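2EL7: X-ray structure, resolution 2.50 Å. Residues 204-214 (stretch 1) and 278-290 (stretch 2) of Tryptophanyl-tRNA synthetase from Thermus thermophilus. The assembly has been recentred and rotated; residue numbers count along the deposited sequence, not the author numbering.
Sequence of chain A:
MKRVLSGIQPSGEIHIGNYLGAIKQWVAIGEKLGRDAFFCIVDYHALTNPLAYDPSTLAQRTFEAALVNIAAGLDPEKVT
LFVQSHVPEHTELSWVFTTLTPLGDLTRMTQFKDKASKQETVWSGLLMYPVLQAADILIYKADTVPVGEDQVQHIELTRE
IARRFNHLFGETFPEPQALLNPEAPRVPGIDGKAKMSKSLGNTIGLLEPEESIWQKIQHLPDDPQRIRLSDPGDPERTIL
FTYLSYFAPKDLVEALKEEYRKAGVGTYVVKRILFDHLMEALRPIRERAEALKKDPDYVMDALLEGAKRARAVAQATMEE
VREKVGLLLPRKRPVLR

Stretch 1 204-214: IGLLEPEESIW
Stretch 2 (278-290) LMEALRPIRERAE

Stretch 2, residues 278-290, is helical throughout, part of a helix that extends beyond both ends; stretch 1 runs as a loop from Ile204 to Pro209 and turns helical at Glu210. The two helix axes approach to 12.0 Å with their N-to-C directions at 148°, so they run roughly antiparallel, and the loop supplies much of the contact. CA pairing fixes the register: Leu206 lies 6.2 Å from Leu282, Leu207 6.2 Å from Arg286, and Glu210 7.8 Å from Met279. Together the stretches bury 544 Å².

The loop's shape is braced internally: Gly205 N donates to Glu208 OE2 at 2.7 Å, and Ser212 OG to Glu208 OE1 at 2.8 Å. Pro209 is the N-cap residue, its O accepting from Ser212 N at 2.7 Å and Ile213 N at 3.0 Å.

Leu278 points its CA-to-CB bond toward stretch 1 and adopts chi1 t, chi2 p. Its CD2 lies 3.7 Å from Ile213 CG2 and 4.1 Å from Ile204 CG2, so one methyl meets an isoleucine from the loop and one from the helix of stretch 1; both isoleucines are in the m,t rotamer. Met279 starts sideways, but its m,m,m conformation brings the end of the chain closer: SD is 4.2 Å from Ile213 CD1, and CE is 3.8 Å from Glu210 OE2. The unbranched thioether thus reaches both the buried Ile213 and the exposed Glu210. Glu280 and Ala281 make no contact with stretch 1.

One turn on, Leu282 (m,t) points toward the loop. Its CD2 is 4.2 Å from Leu206 CD2, while its CD1 is 4.1 Å from Ile213 CD1. Ile213 is accordingly a knob among Leu278, Met279, Leu282 and Arg286, a buried site suited to a branched aliphatic chain.

The CA-to-CB bond of Arg283 points away, and its NE lies 3.5 Å from Glu287 OE2 in a salt bridge of charges alone. The helix kinks at Pro284 and Ile285, whose N atoms lack the bond to the preceding turn; proline has no amide hydrogen to give, and Ile285 N makes only a weak bond to Leu282 O, at 2.6 Å. Ile285 (m,t) faces the loop and places CD1 4.2 Å from Leu206 CD1, extending the apolar surface around that buried leucine (m,t).

Arg286 has the largest covered area, 81 Å². From a sideways CB, chi angles of -57°, -168°, 156° and -145° carry its guanidinium to the loop backbone. NE donates to Leu206 O at 3.1 Å, with an N-H...acceptor angle of 135°. Leu207 C lies over one face of the group, 3.7 Å from NH1. The modelled 2.2 Å between NH1 and Glu208 O is a clash and carries no weight as an interaction.

Glu287 and Arg288 make no contact with stretch 1. Ala289 points toward stretch 1, its CB 3.6 Å from Leu207 CD2. Leu207 (m,t) leaves its backbone pointing away, yet its end returns to this small methyl. Glu290 makes no contact with stretch 1.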

# COMPACT_ATOMS: atom_id res chain seq x y z
N ILE A 204 18.02 4.75 -31.21
CA ILE A 204 19.04 5.76 -31.39
C ILE A 204 18.83 6.64 -30.16
O ILE A 204 17.84 7.37 -30.06
CB ILE A 204 18.80 6.59 -32.67
CG1 ILE A 204 19.00 5.71 -33.90
CG2 ILE A 204 19.80 7.75 -32.72
CD1 ILE A 204 18.89 6.44 -35.24
N GLY A 205 19.75 6.54 -29.20
CA GLY A 205 19.64 7.30 -27.97
C GLY A 205 20.04 8.75 -28.12
O GLY A 205 20.88 9.09 -28.96
N LEU A 206 19.44 9.63 -27.31
CA LEU A 206 19.76 11.05 -27.37
C LEU A 206 21.19 11.30 -26.92
O LEU A 206 21.82 12.27 -27.36
CB LEU A 206 18.81 11.87 -26.49
CG LEU A 206 17.32 11.54 -26.54
CD1 LEU A 206 16.59 12.61 -25.75
CD2 LEU A 206 16.82 11.50 -27.98
N LEU A 207 21.70 10.44 -26.05
CA LEU A 207 23.05 10.60 -25.53
C LEU A 207 24.00 9.52 -26.02
O LEU A 207 25.15 9.45 -25.57
CB LEU A 207 23.02 10.63 -24.00
CG LEU A 207 22.13 11.72 -23.36
CD1 LEU A 207 22.34 11.67 -21.85
CD2 LEU A 207 22.48 13.12 -23.89
N GLU A 208 23.52 8.69 -26.93
CA GLU A 208 24.31 7.59 -27.49
C GLU A 208 25.60 8.14 -28.08
O GLU A 208 25.62 9.24 -28.62
CB GLU A 208 23.47 6.87 -28.55
CG GLU A 208 24.09 5.61 -29.12
CD GLU A 208 23.13 4.81 -30.00
OE1 GLU A 208 23.61 3.92 -30.74
OE2 GLU A 208 21.90 5.06 -29.95
N PRO A 209 26.71 7.40 -27.97
CA PRO A 209 27.94 7.95 -28.55
C PRO A 209 27.81 8.23 -30.07
O PRO A 209 27.26 7.42 -30.83
CB PRO A 209 28.98 6.88 -28.24
CG PRO A 209 28.49 6.30 -26.97
CD PRO A 209 27.00 6.15 -27.25
N GLU A 210 28.32 9.38 -30.49
CA GLU A 210 28.27 9.81 -31.88
C GLU A 210 28.69 8.71 -32.86
O GLU A 210 28.01 8.45 -33.85
CB GLU A 210 29.19 11.01 -32.05
CG GLU A 210 28.96 11.78 -33.31
CD GLU A 210 29.81 13.03 -33.37
OE1 GLU A 210 31.04 12.89 -33.51
OE2 GLU A 210 29.25 14.15 -33.29
N GLU A 211 29.82 8.07 -32.57
CA GLU A 211 30.33 7.02 -33.43
C GLU A 211 29.35 5.87 -33.53
O GLU A 211 29.35 5.13 -34.51
CB GLU A 211 31.68 6.53 -32.91
CG GLU A 211 32.28 5.37 -33.71
CD GLU A 211 32.32 5.64 -35.22
OE1 GLU A 211 32.83 6.71 -35.63
OE2 GLU A 211 31.84 4.77 -36.00
N SER A 212 28.52 5.72 -32.51
CA SER A 212 27.55 4.64 -32.50
C SER A 212 26.30 4.99 -33.27
O SER A 212 25.72 4.13 -33.95
CB SER A 212 27.19 4.25 -31.07
OG SER A 212 26.29 3.17 -31.09
N ILE A 213 25.86 6.23 -33.18
CA ILE A 213 24.67 6.65 -33.92
C ILE A 213 25.02 6.60 -35.41
O ILE A 213 24.17 6.27 -36.25
CB ILE A 213 24.25 8.08 -33.55
CG1 ILE A 213 23.53 8.07 -32.19
CG2 ILE A 213 23.37 8.67 -34.64
CD1 ILE A 213 23.42 9.45 -31.53
N TRP A 214 26.27 6.91 -35.72
CA TRP A 214 26.73 6.90 -37.11
C TRP A 214 26.58 5.51 -37.70
O TRP A 214 25.92 5.34 -38.74
CB TRP A 214 28.19 7.35 -37.19
CG TRP A 214 28.78 7.37 -38.59
CD1 TRP A 214 30.04 6.99 -38.96
CD2 TRP A 214 28.13 7.82 -39.79
NE1 TRP A 214 30.22 7.17 -40.31
CE2 TRP A 214 29.07 7.68 -40.85
CE3 TRP A 214 26.86 8.33 -40.08
CZ2 TRP A 214 28.77 8.03 -42.18
CZ3 TRP A 214 26.55 8.68 -41.40
CH2 TRP A 214 27.51 8.53 -42.43
N LEU A 278 20.83 15.20 -37.59
CA LEU A 278 20.45 14.52 -36.37
C LEU A 278 21.29 15.02 -35.21
O LEU A 278 20.73 15.41 -34.19
CB LEU A 278 20.59 13.01 -36.54
CG LEU A 278 20.32 12.23 -35.26
CD1 LEU A 278 18.94 12.59 -34.74
CD2 LEU A 278 20.46 10.74 -35.52
N MET A 279 22.61 15.04 -35.37
CA MET A 279 23.55 15.50 -34.33
C MET A 279 23.34 16.95 -33.97
O MET A 279 23.62 17.37 -32.84
CB MET A 279 25.01 15.34 -34.77
CG MET A 279 25.50 13.90 -34.90
SD MET A 279 24.91 12.85 -33.55
CE MET A 279 25.61 13.66 -32.14
N GLU A 280 22.86 17.74 -34.92
CA GLU A 280 22.63 19.14 -34.64
C GLU A 280 21.37 19.29 -33.79
O GLU A 280 21.25 20.25 -33.01
CB GLU A 280 22.49 19.92 -35.96
CG GLU A 280 22.36 21.44 -35.79
CD GLU A 280 23.38 22.00 -34.81
OE1 GLU A 280 24.57 21.60 -34.88
OE2 GLU A 280 22.99 22.84 -33.97
N ALA A 281 20.44 18.36 -33.92
CA ALA A 281 19.19 18.41 -33.16
C ALA A 281 19.43 18.05 -31.70
O ALA A 281 18.86 18.66 -30.80
CB ALA A 281 18.15 17.47 -33.78
N LEU A 282 20.27 17.05 -31.48
CA LEU A 282 20.59 16.59 -30.13
C LEU A 282 21.62 17.48 -29.43
O LEU A 282 21.67 17.52 -28.20
CB LEU A 282 21.14 15.18 -30.20
CG LEU A 282 20.41 14.20 -31.09
CD1 LEU A 282 21.23 12.91 -31.18
CD2 LEU A 282 19.01 13.94 -30.54
N ARG A 283 22.44 18.17 -30.21
CA ARG A 283 23.48 19.04 -29.68
C ARG A 283 23.09 19.70 -28.36
O ARG A 283 23.75 19.47 -27.35
CB ARG A 283 23.84 20.09 -30.74
CG ARG A 283 25.07 20.94 -30.44
CD ARG A 283 25.30 21.95 -31.55
NE ARG A 283 25.80 23.21 -31.04
CZ ARG A 283 25.08 24.05 -30.28
NH1 ARG A 283 23.82 23.77 -29.95
NH2 ARG A 283 25.64 25.18 -29.83
N PRO A 284 22.03 20.52 -28.34
CA PRO A 284 21.60 21.20 -27.11
C PRO A 284 21.24 20.23 -25.96
O PRO A 284 21.44 20.53 -24.78
CB PRO A 284 20.37 22.01 -27.54
CG PRO A 284 20.56 22.16 -29.03
CD PRO A 284 21.12 20.84 -29.46
N ILE A 285 20.69 19.07 -26.30
CA ILE A 285 20.32 18.12 -25.27
C ILE A 285 21.59 17.58 -24.64
O ILE A 285 21.70 17.48 -23.41
CB ILE A 285 19.50 16.95 -25.88
CG1 ILE A 285 18.22 17.51 -26.52
CG2 ILE A 285 19.21 15.90 -24.83
CD1 ILE A 285 17.39 16.49 -27.26
N ARG A 286 22.56 17.25 -25.49
CA ARG A 286 23.84 16.69 -25.05
C ARG A 286 24.67 17.67 -24.24
O ARG A 286 25.30 17.30 -23.24
CB ARG A 286 24.65 16.25 -26.25
CG ARG A 286 23.96 15.26 -27.12
CD ARG A 286 24.97 14.69 -28.09
NE ARG A 286 24.51 13.40 -28.52
CZ ARG A 286 25.30 12.38 -28.79
NH1 ARG A 286 24.76 11.24 -29.17
NH2 ARG A 286 26.61 12.52 -28.69
N GLU A 287 24.69 18.93 -24.68
CA GLU A 287 25.43 19.95 -23.94
C GLU A 287 24.79 20.05 -22.56
O GLU A 287 25.53 20.06 -21.56
CB GLU A 287 25.40 21.29 -24.68
CG GLU A 287 26.59 21.47 -25.61
CD GLU A 287 26.31 22.42 -26.79
OE1 GLU A 287 25.47 23.34 -26.65
OE2 GLU A 287 26.96 22.23 -27.85
N ARG A 288 23.45 20.08 -22.48
CA ARG A 288 22.80 20.13 -21.16
C ARG A 288 23.17 18.90 -20.33
O ARG A 288 23.56 19.02 -19.17
CB ARG A 288 21.27 20.19 -21.26
CG ARG A 288 20.66 21.52 -21.68
CD ARG A 288 19.12 21.49 -21.51
NE ARG A 288 18.46 22.39 -22.46
CZ ARG A 288 18.16 22.08 -23.73
NH1 ARG A 288 17.57 22.98 -24.50
NH2 ARG A 288 18.43 20.89 -24.22
N ALA A 289 23.05 17.72 -20.92
CA ALA A 289 23.40 16.50 -20.19
C ALA A 289 24.81 16.61 -19.59
O ALA A 289 25.03 16.23 -18.45
CB ALA A 289 23.31 15.28 -21.10
N GLU A 290 25.75 17.12 -20.37
CA GLU A 290 27.13 17.28 -19.90
C GLU A 290 27.24 18.28 -18.74
O GLU A 290 28.00 18.08 -17.79
CB GLU A 290 28.03 17.72 -21.07
CG GLU A 290 29.51 17.62 -20.75
CD GLU A 290 29.84 16.42 -19.85
OE1 GLU A 290 30.09 16.62 -18.63
OE2 GLU A 290 29.85 15.27 -20.37